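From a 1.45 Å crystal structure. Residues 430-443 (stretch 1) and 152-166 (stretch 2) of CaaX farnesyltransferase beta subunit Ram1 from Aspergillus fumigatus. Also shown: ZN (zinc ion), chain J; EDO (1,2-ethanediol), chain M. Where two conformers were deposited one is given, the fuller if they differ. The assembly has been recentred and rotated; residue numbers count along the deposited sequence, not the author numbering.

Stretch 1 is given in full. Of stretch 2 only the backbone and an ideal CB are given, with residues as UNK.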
# COMPACT_ATOMS: atom_id res chain seq x y z
N ASP B 430 10.73 -0.45 14.55
CA ASP B 430 9.94 0.73 14.85
C ASP B 430 8.51 0.25 15.10
O ASP B 430 8.17 -0.92 14.84
CB ASP B 430 10.04 1.78 13.71
CG ASP B 430 9.59 1.22 12.37
OD1 ASP B 430 8.48 0.78 12.24
OD2 ASP B 430 10.34 1.28 11.42
N SER B 431 7.64 1.13 15.59
CA SER B 431 6.34 0.63 16.00
C SER B 431 5.42 0.35 14.80
O SER B 431 4.50 -0.46 14.90
CB SER B 431 5.69 1.56 17.03
OG SER B 431 5.41 2.81 16.46
N TYR B 432 5.70 0.99 13.66
CA TYR B 432 4.97 0.70 12.39
C TYR B 432 5.27 -0.74 11.98
O TYR B 432 4.32 -1.53 11.69
CB TYR B 432 5.40 1.70 11.30
CG TYR B 432 5.09 1.32 9.90
CD1 TYR B 432 3.85 1.63 9.30
CD2 TYR B 432 6.03 0.61 9.14
CE1 TYR B 432 3.57 1.24 8.00
CE2 TYR B 432 5.76 0.24 7.83
CZ TYR B 432 4.53 0.54 7.26
OH TYR B 432 4.30 0.10 5.97
N HIS B 433 6.56 -1.12 11.90
CA HIS B 433 6.93 -2.48 11.54
C HIS B 433 6.46 -3.49 12.61
O HIS B 433 6.13 -4.63 12.27
CB HIS B 433 8.42 -2.58 11.23
CG HIS B 433 8.70 -2.04 9.85
ND1 HIS B 433 9.19 -0.77 9.64
CD2 HIS B 433 8.47 -2.60 8.64
CE1 HIS B 433 9.23 -0.56 8.31
NE2 HIS B 433 8.79 -1.65 7.69
N THR B 434 6.45 -3.09 13.86
CA THR B 434 5.99 -3.98 14.93
C THR B 434 4.48 -4.22 14.75
O THR B 434 4.02 -5.39 14.74
CB THR B 434 6.26 -3.34 16.32
OG1 THR B 434 7.66 -3.15 16.45
CG2 THR B 434 5.76 -4.25 17.43
N CYS B 435 3.69 -3.15 14.59
CA CYS B 435 2.27 -3.36 14.35
C CYS B 435 1.98 -4.28 13.15
O CYS B 435 1.15 -5.24 13.25
CB CYS B 435 1.63 -1.97 14.11
SG CYS B 435 -0.10 -2.00 13.58
N TYR B 436 2.59 -3.97 12.00
CA TYR B 436 2.17 -4.69 10.80
C TYR B 436 2.76 -6.10 10.68
O TYR B 436 2.09 -6.97 10.12
CB TYR B 436 2.40 -3.84 9.53
CG TYR B 436 1.42 -2.67 9.53
CD1 TYR B 436 0.02 -2.88 9.59
CD2 TYR B 436 1.88 -1.36 9.48
CE1 TYR B 436 -0.89 -1.83 9.55
CE2 TYR B 436 0.99 -0.31 9.45
CZ TYR B 436 -0.38 -0.51 9.48
OH TYR B 436 -1.28 0.55 9.47
N ALA B 437 3.95 -6.36 11.26
CA ALA B 437 4.41 -7.76 11.32
C ALA B 437 3.50 -8.58 12.24
O ALA B 437 3.14 -9.70 11.88
CB ALA B 437 5.83 -7.84 11.81
N LEU B 438 3.07 -8.00 13.37
CA LEU B 438 2.14 -8.72 14.25
C LEU B 438 0.80 -8.93 13.57
O LEU B 438 0.17 -9.97 13.69
CB LEU B 438 1.97 -7.99 15.58
CG LEU B 438 3.23 -8.00 16.48
CD1 LEU B 438 2.97 -7.02 17.63
CD2 LEU B 438 3.51 -9.39 17.03
N THR B 439 0.34 -7.93 12.81
CA THR B 439 -0.96 -8.02 12.14
C THR B 439 -0.91 -9.20 11.15
O THR B 439 -1.82 -10.03 11.07
CB THR B 439 -1.28 -6.70 11.43
OG1 THR B 439 -1.51 -5.68 12.40
CG2 THR B 439 -2.54 -6.84 10.62
N GLY B 440 0.17 -9.29 10.37
CA GLY B 440 0.32 -10.40 9.44
C GLY B 440 0.46 -11.76 10.11
O GLY B 440 -0.10 -12.72 9.59
N LEU B 441 1.17 -11.83 11.24
CA LEU B 441 1.23 -13.09 11.96
C LEU B 441 -0.19 -13.48 12.40
O LEU B 441 -0.56 -14.66 12.34
CB LEU B 441 2.17 -12.91 13.14
CG LEU B 441 2.33 -14.24 13.96
CD1 LEU B 441 2.87 -15.44 13.13
CD2 LEU B 441 3.29 -13.90 15.14
N SER B 442 -0.98 -12.51 12.85
CA SER B 442 -2.36 -12.86 13.26
C SER B 442 -3.11 -13.42 12.08
O SER B 442 -3.85 -14.41 12.20
CB SER B 442 -3.06 -11.67 13.89
OG SER B 442 -4.38 -12.11 14.28
N THR B 443 -3.01 -12.80 10.89
CA THR B 443 -3.78 -13.26 9.72
C THR B 443 -3.56 -14.73 9.43
O THR B 443 -4.49 -15.47 9.11
CB THR B 443 -3.31 -12.47 8.46
OG1 THR B 443 -3.60 -11.09 8.65
CG2 THR B 443 -3.91 -12.99 7.12
N UNK B 152 -0.73 10.68 15.36
CA UNK B 152 -1.88 9.74 15.49
C UNK B 152 -1.55 8.34 15.05
O UNK B 152 -2.05 7.38 15.69
CB UNK B 152 -3.07 10.24 14.67
N UNK B 153 -0.74 8.22 13.98
CA UNK B 153 -0.27 6.89 13.61
C UNK B 153 0.48 6.19 14.74
O UNK B 153 0.33 4.98 14.95
CB UNK B 153 0.63 6.99 12.38
N UNK B 154 1.36 6.91 15.45
CA UNK B 154 2.15 6.25 16.52
C UNK B 154 1.23 5.73 17.64
O UNK B 154 1.53 4.70 18.28
CB UNK B 154 3.18 7.22 17.10
N UNK B 155 0.13 6.44 17.87
CA UNK B 155 -0.87 5.94 18.84
C UNK B 155 -1.54 4.67 18.31
O UNK B 155 -1.58 3.65 19.00
CB UNK B 155 -1.93 7.01 19.13
N UNK B 156 -1.99 4.71 17.06
CA UNK B 156 -2.63 3.56 16.46
C UNK B 156 -1.70 2.34 16.42
O UNK B 156 -2.13 1.24 16.77
CB UNK B 156 -3.10 3.91 15.05
N UNK B 157 -0.48 2.50 15.91
CA UNK B 157 0.40 1.32 15.74
C UNK B 157 0.65 0.66 17.08
O UNK B 157 0.69 -0.59 17.21
CB UNK B 157 1.73 1.71 15.10
N UNK B 158 0.87 1.47 18.13
CA UNK B 158 1.15 0.90 19.47
C UNK B 158 -0.12 0.23 20.02
O UNK B 158 -0.04 -0.89 20.55
CB UNK B 158 1.64 1.98 20.43
N UNK B 159 -1.29 0.89 19.94
CA UNK B 159 -2.50 0.23 20.48
C UNK B 159 -2.81 -1.05 19.71
O UNK B 159 -3.22 -2.05 20.33
CB UNK B 159 -3.70 1.17 20.42
N UNK B 160 -2.69 -1.02 18.40
CA UNK B 160 -2.95 -2.22 17.61
C UNK B 160 -1.99 -3.35 18.00
O UNK B 160 -2.45 -4.49 18.21
CB UNK B 160 -2.82 -1.91 16.12
N UNK B 161 -0.69 -3.08 18.15
CA UNK B 161 0.24 -4.14 18.60
C UNK B 161 -0.11 -4.68 19.98
O UNK B 161 -0.07 -5.89 20.19
CB UNK B 161 1.67 -3.61 18.62
N UNK B 162 -0.43 -3.78 20.90
CA UNK B 162 -0.85 -4.22 22.24
C UNK B 162 -2.11 -5.08 22.18
O UNK B 162 -2.22 -6.10 22.89
CB UNK B 162 -1.09 -3.01 23.14
N UNK B 163 -3.13 -4.67 21.41
CA UNK B 163 -4.33 -5.50 21.22
C UNK B 163 -4.00 -6.86 20.62
O UNK B 163 -4.47 -7.89 21.16
CB UNK B 163 -5.33 -4.78 20.32
N UNK B 164 -3.19 -6.91 19.58
CA UNK B 164 -2.81 -8.19 18.99
C UNK B 164 -2.20 -9.13 20.03
O UNK B 164 -2.50 -10.30 20.07
CB UNK B 164 -1.82 -7.97 17.84
N UNK B 165 -1.33 -8.58 20.86
CA UNK B 165 -0.64 -9.35 21.90
C UNK B 165 -1.53 -9.66 23.11
O UNK B 165 -1.06 -10.32 24.04
CB UNK B 165 0.60 -8.59 22.37
N UNK B 166 -2.79 -9.22 23.09
CA UNK B 166 -3.74 -9.67 24.11
C UNK B 166 -3.89 -8.74 25.27
O UNK B 166 -4.48 -9.17 26.30
CB UNK B 166 -3.32 -11.04 24.64
ZN ZN J . 8.26 -1.69 5.73
C1 EDO M . 7.75 5.39 16.16
O1 EDO M . 6.85 4.87 15.19
C2 EDO M . 9.10 4.76 16.26
O2 EDO M . 8.91 3.40 16.62

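Helices 431-443 and 152-164 run in broadly the same direction, 37° apart, with axes 8.4 Å apart at their closest.

Position 152 is helical, with its ideal CB far from stretch 1. Its phi of -64° permits many residues, proline included. It is Pro-152.

Position 153 points toward stretch 1, but nothing lies near its CB. Only a long side chain could reach across. It is Trp-153, whose CZ3 comes 3.8 Å from Tyr-436 OH.

Position 154 points sideways, its CB 5.0 Å from Ser-431 OG. Several medium or long side chains would suit. It is Met-154. Its backbone O takes a bond from a water, 2.7 Å away, that also lies 2.7 Å from Ser-431 OG.

Position 155 points away, so stretch 1 sets no preference. It is Val-155.

Position 156 points sideways with no neighbour at its CB. A long side chain could turn its end to Cys-435 and the Tyr-436 hydroxyl. It is Tyr-156, with chi1 t. Its CE2 lies 3.6 Å from Tyr-436 OH and 4.2 Å from Cys-435 SG. A water joins the two tyrosines, 2.9 Å from Tyr-156 OH and 2.7 Å from Tyr-436 OH.

Position 157 points straight at stretch 1. Its CB is 3.5 Å from Ser-431 O and 3.8 Å from Cys-435 CB. Beyond lies a hollow among Ser-431, Tyr-432, Cys-435 and Tyr-436, fit for a large apolar or aromatic group. It is Trp-157, a knob in that hole. Tyr-432 CB sits over the six-membered ring, 3.6 Å from its centroid, and the Tyr-432 ring turns its edge to the same ring's face. Trp-157 NE1 donates to a water 3.0 Å away, which is 2.8 Å from Tyr-436 OH.

Position 158 points away, its CB 5.3 Å from Ser-431 CB. Many residues would fit. It is Ala-158.

Position 159 is out of reach and unconstrained by stretch 1. It is Leu-159.

Position 160 points toward Cys-435, its CB 3.7 Å from SG. A small side chain suits this close approach. It is Ala-160, in apolar contact with that sulfur.

Position 161 has its CA 4.8 Å from that of Cys-435. An ideal CB would be 3.8 Å from Leu-438 CD1, so glycine or alanine seems likeliest. It is Gly-161.

Position 162 points away and 163 is out of reach, so stretch 1 limits neither and many side chains would do. They are Leu-162 and Cys-163.

Position 164 points toward stretch 1, its CB 4.4 Å from Leu-438 CB. A branched apolar chain would suit. It is Leu-164, a knob among Cys-435, Leu-438, Thr-439 and Ser-442. Its CD1 is 3.7 Å from Leu-438 CB; its CD2 is 3.7 Å from Ser-442 CB.

Position 165 points sideways; a longer apolar chain could reach Leu-438. It is Leu-165, its CD1 4.0 Å from Leu-438 CD1.

Position 166 has phi 96°, where a CB would jam against the preceding carbonyl O. This calls for glycine. Gly-166 ends the helix in a Schellman motif.

Stretch 2 (152-166) PWMVYWALAGLCLLG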
# COMPACT_ATOMS: atom_id res chain seq x y z
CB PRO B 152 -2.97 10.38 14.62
CG PRO B 152 -2.61 11.89 14.71
CD PRO B 152 -1.08 11.92 14.62
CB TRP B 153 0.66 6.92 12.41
CG TRP B 153 0.00 7.02 11.09
CD1 TRP B 153 0.26 7.97 10.13
CD2 TRP B 153 -0.89 6.08 10.49
NE1 TRP B 153 -0.46 7.68 8.99
CE2 TRP B 153 -1.18 6.53 9.18
CE3 TRP B 153 -1.45 4.87 10.91
CZ2 TRP B 153 -2.00 5.84 8.30
CZ3 TRP B 153 -2.30 4.18 10.01
CH2 TRP B 153 -2.54 4.67 8.74
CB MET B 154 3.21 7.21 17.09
CG MET B 154 4.09 7.75 15.95
SD MET B 154 5.05 9.18 16.39
CE MET B 154 5.93 8.26 17.52
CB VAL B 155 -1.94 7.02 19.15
CG1 VAL B 155 -3.01 6.39 20.07
CG2 VAL B 155 -1.28 8.23 19.83
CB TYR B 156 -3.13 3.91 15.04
CG TYR B 156 -3.50 2.65 14.29
CD1 TYR B 156 -4.69 1.89 14.59
CD2 TYR B 156 -2.65 2.18 13.28
CE1 TYR B 156 -4.94 0.66 13.90
CE2 TYR B 156 -2.91 0.97 12.60
CZ TYR B 156 -4.07 0.25 12.90
OH TYR B 156 -4.33 -0.91 12.23
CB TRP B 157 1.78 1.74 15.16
CG TRP B 157 1.65 2.25 13.74
CD1 TRP B 157 0.81 1.77 12.76
CD2 TRP B 157 2.43 3.28 13.13
NE1 TRP B 157 0.99 2.51 11.60
CE2 TRP B 157 1.97 3.43 11.81
CE3 TRP B 157 3.46 4.12 13.61
CZ2 TRP B 157 2.51 4.40 10.94
CZ3 TRP B 157 4.01 5.09 12.74
CH2 TRP B 157 3.51 5.19 11.42
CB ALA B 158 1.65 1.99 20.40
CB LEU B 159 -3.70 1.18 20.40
CG LEU B 159 -3.62 2.38 21.32
CD1 LEU B 159 -4.78 3.34 20.99
CD2 LEU B 159 -3.66 1.91 22.83
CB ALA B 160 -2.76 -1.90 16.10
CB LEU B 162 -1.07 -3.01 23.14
CG LEU B 162 0.20 -2.21 23.42
CD1 LEU B 162 -0.17 -0.85 24.14
CD2 LEU B 162 1.21 -3.01 24.24
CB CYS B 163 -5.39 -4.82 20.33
SG CYS B 163 -6.22 -3.44 21.07
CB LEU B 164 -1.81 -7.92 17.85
CG LEU B 164 -2.54 -7.37 16.60
CD1 LEU B 164 -1.50 -6.64 15.72
CD2 LEU B 164 -3.15 -8.50 15.80
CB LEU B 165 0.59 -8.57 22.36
CG LEU B 165 1.72 -8.63 21.33
CD1 LEU B 165 2.72 -7.53 21.60
CD2 LEU B 165 2.45 -10.02 21.31
O HOH W 1 4.10 3.98 18.49
O HOH W 2 -3.86 -0.18 9.49
O HOH W 3 0.26 2.80 8.67
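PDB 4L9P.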